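Local coordinates for protein nicastrin (Dictyostelium purpureum, PDB 4R12) that probably acts as an essential, putatively substrate-recruiting subunit of the gamma-secretase complex, which cleaves membrane proteins such as Notch and APP within the membrane, at residues A[269-272]-A[277-280]; A[487-490]-A[495-498]. One frame throughout, in Å; residues are numbered along the deposited sequence.

Contact 1: residues A[269-272]-A[277-280]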
loop_
_atom_site.group_PDB
_atom_site.type_symbol
_atom_site.label_atom_id
_atom_site.label_comp_id
_atom_site.label_asym_id
_atom_site.label_seq_id
_atom_site.Cartn_x
_atom_site.Cartn_y
_atom_site.Cartn_z
ATOM N N ASN A 269 3.116 -7.010 2.041
ATOM C CA ASN A 269 3.659 -5.672 1.837
ATOM C C ASN A 269 4.444 -5.607 0.525
ATOM O O ASN A 269 4.894 -6.630 0.020
ATOM C CB ASN A 269 4.551 -5.279 3.013
ATOM C CG ASN A 269 4.662 -3.773 3.189
ATOM O OD1 ASN A 269 4.306 -3.000 2.293
ATOM N ND2 ASN A 269 5.185 -3.345 4.348
ATOM N N ALA A 270 4.583 -4.398 -0.009
ATOM C CA ALA A 270 5.348 -4.107 -1.226
ATOM C C ALA A 270 4.869 -4.891 -2.462
ATOM O O ALA A 270 5.620 -5.092 -3.425
ATOM C CB ALA A 270 6.847 -4.346 -0.965
ATOM N N GLU A 271 3.600 -5.297 -2.451
ATOM C CA GLU A 271 3.019 -5.982 -3.595
ATOM C C GLU A 271 2.896 -5.079 -4.812
ATOM O O GLU A 271 2.940 -5.562 -5.943
ATOM C CB GLU A 271 1.631 -6.537 -3.243
ATOM C CG GLU A 271 1.689 -7.609 -2.201
ATOM C CD GLU A 271 2.373 -8.877 -2.707
ATOM O OE1 GLU A 271 1.717 -9.685 -3.385
ATOM O OE2 GLU A 271 3.568 -9.054 -2.431
ATOM N N ARG A 272 2.731 -3.773 -4.592
ATOM C CA ARG A 272 2.560 -2.862 -5.727
ATOM C C ARG A 272 3.859 -2.711 -6.502
ATOM O O ARG A 272 3.891 -2.067 -7.546
ATOM C CB ARG A 272 2.078 -1.483 -5.281
ATOM C CG ARG A 272 0.854 -1.481 -4.389
ATOM C CD ARG A 272 -0.174 -2.411 -4.887
ATOM N NE ARG A 272 -1.410 -2.439 -4.090
ATOM C CZ ARG A 272 -2.467 -3.138 -4.487
ATOM N NH1 ARG A 272 -2.383 -3.831 -5.625
ATOM N NH2 ARG A 272 -3.587 -3.151 -3.783
ATOM N N GLY A 277 6.355 -9.181 -1.684
ATOM C CA GLY A 277 5.933 -9.750 -0.413
ATOM C C GLY A 277 5.416 -11.176 -0.526
ATOM O O GLY A 277 5.915 -12.080 0.151
ATOM N N SER A 278 4.419 -11.393 -1.377
ATOM C CA SER A 278 3.939 -12.757 -1.598
ATOM C C SER A 278 5.040 -13.655 -2.174
ATOM O O SER A 278 5.203 -14.797 -1.745
ATOM C CB SER A 278 2.705 -12.774 -2.512
ATOM O OG SER A 278 2.888 -12.029 -3.700
ATOM N N GLU A 279 5.819 -13.142 -3.121
ATOM C CA GLU A 279 6.878 -13.958 -3.724
ATOM C C GLU A 279 7.948 -14.403 -2.725
ATOM O O GLU A 279 8.361 -15.570 -2.731
ATOM C CB GLU A 279 7.547 -13.214 -4.882
ATOM C CG GLU A 279 6.682 -13.104 -6.131
ATOM C CD GLU A 279 6.461 -14.444 -6.855
ATOM O OE1 GLU A 279 6.995 -15.490 -6.418
ATOM O OE2 GLU A 279 5.742 -14.440 -7.875
ATOM N N TYR A 280 8.398 -13.489 -1.872
ATOM C CA TYR A 280 9.449 -13.819 -0.910
ATOM C C TYR A 280 8.954 -14.873 0.079
ATOM O O TYR A 280 9.662 -15.824 0.378
ATOM C CB TYR A 280 9.909 -12.558 -0.176
ATOM C CG TYR A 280 11.219 -12.655 0.588
ATOM C CD1 TYR A 280 11.276 -13.249 1.847
ATOM C CD2 TYR A 280 12.386 -12.081 0.078
ATOM C CE1 TYR A 280 12.466 -13.307 2.561
ATOM C CE2 TYR A 280 13.578 -12.134 0.784
ATOM C CZ TYR A 280 13.613 -12.746 2.026
ATOM O OH TYR A 280 14.787 -12.785 2.743
#
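Glu271 makes a buried polar contact with Ser278, joining the loop behind strand 262-268 to the first turn of helix 276-287. The carboxylate grips Ser278 twice. Its OE1 accepts the serine hydroxyl through the syn lone pair, OG to OE1 2.6 Å, while OE2 takes the backbone N-H of Ser278 at 2.7 Å from N, with a fairly straight N-H...O angle of 164° but from above the carboxylate plane. A bend at chi2 (-68°) turns the acid toward the helix. Gly277 fits closely beside it: its CA lies 3.3 Å from Asn269 O in a CH...O contact, and a CB would clash with both that carbonyl and Glu271 OE2. The stretch from Glu271 to Ser278 probably corresponds to the Glu-Glu-x-Gly-x-x-Gly-Ser pattern of related zinc aminopeptidases, whose fold the large lobe shares; Arg272 would then occupy the second position, where those enzymes have a zinc-binding glutamate. With an alanine here in place of Glu271, the N-H and hydroxyl of Ser278 would probably lose the carboxylate both use, leaving the N-H without this partner and weakening the link between loop and helix. Outside the two segments, Ser384 also bonds to OE1 and Ser387 to Ser278 OG. The carboxylate of Asp222 receives the backbone N-H groups of Glu271 and Arg272, fixing the loop from which the glutamate reaches out.

Contact 2: residues A[487-490]-A[495-498]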
loop_
_atom_site.group_PDB
_atom_site.type_symbol
_atom_site.label_atom_id
_atom_site.label_comp_id
_atom_site.label_asym_id
_atom_site.label_seq_id
_atom_site.Cartn_x
_atom_site.Cartn_y
_atom_site.Cartn_z
ATOM N N SER A 487 7.636 2.083 1.272
ATOM C CA SER A 487 8.940 2.712 1.521
ATOM C C SER A 487 10.050 1.673 1.325
ATOM O O SER A 487 9.898 0.736 0.520
ATOM C CB SER A 487 8.990 3.354 2.930
ATOM O OG SER A 487 10.197 4.049 3.144
ATOM N N VAL A 488 11.172 1.840 2.020
ATOM C CA VAL A 488 12.343 1.012 1.748
ATOM C C VAL A 488 12.517 -0.129 2.742
ATOM O O VAL A 488 12.137 -0.030 3.913
ATOM C CB VAL A 488 13.633 1.863 1.712
ATOM C CG1 VAL A 488 13.573 2.828 0.540
ATOM C CG2 VAL A 488 13.844 2.614 3.024
ATOM N N PHE A 489 13.094 -1.222 2.254
ATOM C CA PHE A 489 13.215 -2.431 3.043
ATOM C C PHE A 489 14.123 -2.262 4.251
ATOM O O PHE A 489 13.825 -2.768 5.331
ATOM C CB PHE A 489 13.734 -3.585 2.190
ATOM C CG PHE A 489 13.977 -4.838 2.972
ATOM C CD1 PHE A 489 12.922 -5.671 3.305
ATOM C CD2 PHE A 489 15.256 -5.171 3.403
ATOM C CE1 PHE A 489 13.136 -6.824 4.048
ATOM C CE2 PHE A 489 15.484 -6.325 4.140
ATOM C CZ PHE A 489 14.427 -7.154 4.464
ATOM N N GLY A 490 15.238 -1.568 4.059
ATOM C CA GLY A 490 16.250 -1.442 5.096
ATOM C C GLY A 490 17.616 -1.312 4.458
ATOM O O GLY A 490 17.727 -1.314 3.232
ATOM N N THR A 495 19.144 -5.209 9.079
ATOM C CA THR A 495 18.745 -3.891 9.541
ATOM C C THR A 495 17.461 -3.460 8.852
ATOM O O THR A 495 17.471 -2.521 8.056
ATOM C CB THR A 495 19.843 -2.832 9.291
ATOM O OG1 THR A 495 20.184 -2.810 7.898
ATOM C CG2 THR A 495 21.082 -3.146 10.104
ATOM N N THR A 496 16.362 -4.146 9.166
ATOM C CA THR A 496 15.079 -3.892 8.518
ATOM C C THR A 496 14.416 -2.630 9.046
ATOM O O THR A 496 14.631 -2.230 10.188
ATOM C CB THR A 496 14.095 -5.068 8.700
ATOM O OG1 THR A 496 13.911 -5.329 10.098
ATOM C CG2 THR A 496 14.618 -6.326 8.001
ATOM N N LEU A 497 13.609 -2.007 8.193
ATOM C CA LEU A 497 12.914 -0.767 8.524
ATOM C C LEU A 497 11.430 -0.918 8.244
ATOM O O LEU A 497 11.046 -1.604 7.285
ATOM C CB LEU A 497 13.470 0.404 7.706
ATOM C CG LEU A 497 14.950 0.755 7.859
ATOM C CD1 LEU A 497 15.350 1.767 6.785
ATOM C CD2 LEU A 497 15.224 1.296 9.262
ATOM N N SER A 498 10.599 -0.267 9.054
ATOM C CA SER A 498 9.160 -0.255 8.794
ATOM C C SER A 498 8.521 1.068 9.201
ATOM O O SER A 498 8.769 1.571 10.300
ATOM C CB SER A 498 8.457 -1.406 9.535
ATOM O OG SER A 498 8.678 -2.653 8.896
HETATM O O HOH W 1 9.544 -0.860 5.043
HETATM O O HOH W 2 11.520 -4.121 6.246
#
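Val488 meets Leu497 side by side, the two side chains pointing the same way with Val488 CG2 4.1 Å from Leu497 CD1. Val488 O points toward Leu497 O, and a water lies beside both oxygens, 2.9 Å from Val488 O. Phe489 comes next and works with both backbone and ring. Its oxygen accepts the N-H of Leu497 in a fairly straight bond, N to O 3.0 Å, with the donor tilted 30° from the carbonyl plane. A second water donates to Phe489 O and also to Leu497 O, so the phenylalanine carbonyl is held by two bonds. With CG anti to the backbone N (chi1 176°), the ring swings round until CZ lies 3.6 Å from Thr496 CG2, an oblique approach; Gln198, Asn547 and Leu549 also touch this side chain. Gly490 pairs with Thr496 as an antiparallel non-hydrogen-bonded pair, and its CA makes a CH...O contact with Thr495 O at 3.4 Å. Its extended backbone calls for glycine, and a CB would run into Thr495 O. Leu497 CD1 then closes over Gly490 CA at 3.7 Å. A loop is thus joined to a short, weakly bonded strand by one direct backbone bond, which solvent supplements through the water shared by the carbonyl oxygens of Phe489 and Leu497.

Overall arrangement
From the N terminus, contact 1 comes first: it closes the short loop between strand 262-268 and helix 276-287 in the large lobe. Contact 2 follows more than 200 residues later, closing a turn between the loop after helix 452-463 and the short strand 495-496. The two lie in series, neither nesting nor crossing, with centres 14 Å apart and nearest atoms about 6 Å apart. They do not touch, but strands 192-203 and 542-548 provide common neighbours: Gln198 takes a hydrogen bond from Asn269 and packs on Phe489 and Thr496, while Asn547 bonds to Tyr280 and also touches Phe489 and Thr496.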